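Local coordinates for protein greglin (Schistocerca gregaria, PDB 4GI3) that inhibits serine proteases of the elastase, chymotrypsin and subtilisin types, subtilisin and human neutrophil elastase most tightly, but not pancreatic trypsin, at residues A30-V34 and R66-K70. Numbering follows the deposited sequence.
Sequences APVCV and REMCK
The carbonyl oxygen of P31 takes a hydrogen bond from a water, 2.8 Å from O to the water oxygen, and that water in turn accepts a weak one from NH1 of R66. The R66 chain, extended from CG to NE, carries the guanidinium across to P31. This group comes down obliquely on the proline ring, with NH2 3.2 Å from CG of P31; P31 also touches L43 of strand 41-44. Deeper in, the two segments are covalently joined: SG of C33 and SG of C69 form a disulfide with a near-perpendicular CB-SG-SG-CB torsion of 88°. C33 swings its sulfur anti to the backbone N (chi1 -175°), reaching out from strand 32-36, the middle strand of the antiparallel sheet. This link matches the third-to-sixth cysteine bridge of Kazal-type inhibitors if the additional C53-C76 pair is set aside, and here it pins the loop after strand 61-63 to the central strand. The loop makes a short 3-10 turn, closed by C69 N bonding to O of R66 at 2.9 Å, and the C69 side chain leaves the turn toward the strand. Beside the bridge, CB of C33 packs 3.8 Å from the backbone CA of R66, and CB of M68 makes an apolar contact with SG of C33 at 4.0 Å. F41 touches both M68 and C69.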
loop_
_atom_site.group_PDB
_atom_site.type_symbol
_atom_site.label_atom_id
_atom_site.label_comp_id
_atom_site.label_asym_id
_atom_site.label_seq_id
_atom_site.Cartn_x
_atom_site.Cartn_y
_atom_site.Cartn_z
ATOM N N ALA B 30 11.418 -7.014 -0.864
ATOM C CA ALA B 30 12.306 -7.708 -1.823
ATOM C C ALA B 30 13.709 -7.594 -1.211
ATOM O O ALA B 30 14.483 -6.712 -1.591
ATOM C CB ALA B 30 12.222 -7.037 -3.187
ATOM N N PRO B 31 13.982 -8.349 -0.112
ATOM C CA PRO B 31 15.238 -8.125 0.619
ATOM C C PRO B 31 16.509 -8.376 -0.162
ATOM O O PRO B 31 16.548 -9.238 -1.046
ATOM C CB PRO B 31 15.097 -8.978 1.876
ATOM C CG PRO B 31 14.124 -9.997 1.532
ATOM C CD PRO B 31 13.184 -9.416 0.521
ATOM N N VAL B 32 17.516 -7.569 0.160
ATOM C CA VAL B 32 18.831 -7.564 -0.475
ATOM C C VAL B 32 19.927 -7.472 0.587
ATOM O O VAL B 32 19.833 -6.692 1.543
ATOM C CB VAL B 32 18.930 -6.419 -1.511
ATOM C CG1 VAL B 32 17.974 -6.654 -2.679
ATOM C CG2 VAL B 32 18.665 -5.057 -0.877
ATOM N N CYS B 33 20.984 -8.243 0.382
ATOM C CA CYS B 33 22.110 -8.290 1.304
ATOM C C CYS B 33 23.248 -7.395 0.823
ATOM O O CYS B 33 23.610 -7.451 -0.357
ATOM C CB CYS B 33 22.560 -9.736 1.475
ATOM S SG CYS B 33 23.871 -9.959 2.697
ATOM N N VAL B 34 23.772 -6.533 1.718
ATOM C CA VAL B 34 24.878 -5.618 1.419
ATOM C C VAL B 34 26.008 -5.786 2.434
ATOM O O VAL B 34 25.769 -6.209 3.575
ATOM C CB VAL B 34 24.497 -4.112 1.265
ATOM C CG1 VAL B 34 23.455 -3.887 0.170
ATOM C CG2 VAL B 34 24.057 -3.485 2.589
ATOM N N ARG B 66 22.817 -13.328 -0.765
ATOM C CA ARG B 66 21.934 -13.350 0.405
ATOM C C ARG B 66 22.511 -14.144 1.605
ATOM O O ARG B 66 22.391 -13.695 2.745
ATOM C CB ARG B 66 20.574 -13.915 -0.008
ATOM C CG ARG B 66 19.439 -13.575 0.942
ATOM C CD ARG B 66 18.265 -14.474 0.636
ATOM N NE ARG B 66 17.061 -14.118 1.385
ATOM C CZ ARG B 66 16.129 -13.274 0.957
ATOM N NH1 ARG B 66 16.271 -12.649 -0.206
ATOM N NH2 ARG B 66 15.051 -13.041 1.691
ATOM N N GLU B 67 23.176 -15.285 1.325
ATOM C CA GLU B 67 23.802 -16.193 2.301
ATOM C C GLU B 67 24.759 -15.514 3.291
ATOM O O GLU B 67 24.952 -16.034 4.392
ATOM C CB GLU B 67 24.491 -17.373 1.592
ATOM C CG GLU B 67 23.539 -18.281 0.812
ATOM C CD GLU B 67 22.904 -17.766 -0.475
ATOM O OE1 GLU B 67 23.428 -16.795 -1.070
ATOM O OE2 GLU B 67 21.874 -18.346 -0.890
ATOM N N MET B 68 25.340 -14.355 2.919
ATOM C CA MET B 68 26.251 -13.587 3.773
ATOM C C MET B 68 25.509 -12.910 4.931
ATOM O O MET B 68 26.132 -12.530 5.917
ATOM C CB MET B 68 26.982 -12.498 2.960
ATOM C CG MET B 68 27.730 -13.004 1.751
ATOM S SD MET B 68 29.144 -14.036 2.172
ATOM C CE MET B 68 28.702 -15.544 1.259
ATOM N N CYS B 69 24.188 -12.692 4.764
ATOM C CA CYS B 69 23.312 -12.005 5.715
ATOM C C CYS B 69 22.563 -12.944 6.647
ATOM O O CYS B 69 22.344 -14.126 6.331
ATOM C CB CYS B 69 22.331 -11.101 4.969
ATOM S SG CYS B 69 23.011 -9.501 4.482
ATOM N N LYS B 70 22.077 -12.357 7.766
ATOM C CA LYS B 70 21.190 -13.013 8.728
ATOM C C LYS B 70 19.807 -13.030 8.038
ATOM O O LYS B 70 19.572 -12.200 7.146
ATOM C CB LYS B 70 21.122 -12.198 10.030
ATOM C CG LYS B 70 22.422 -12.196 10.825
ATOM C CD LYS B 70 22.354 -11.242 12.010
ATOM C CE LYS B 70 23.523 -11.429 12.951
ATOM N NZ LYS B 70 23.386 -10.603 14.183
HETATM O O HOH W 1 17.979 -11.356 -2.103
#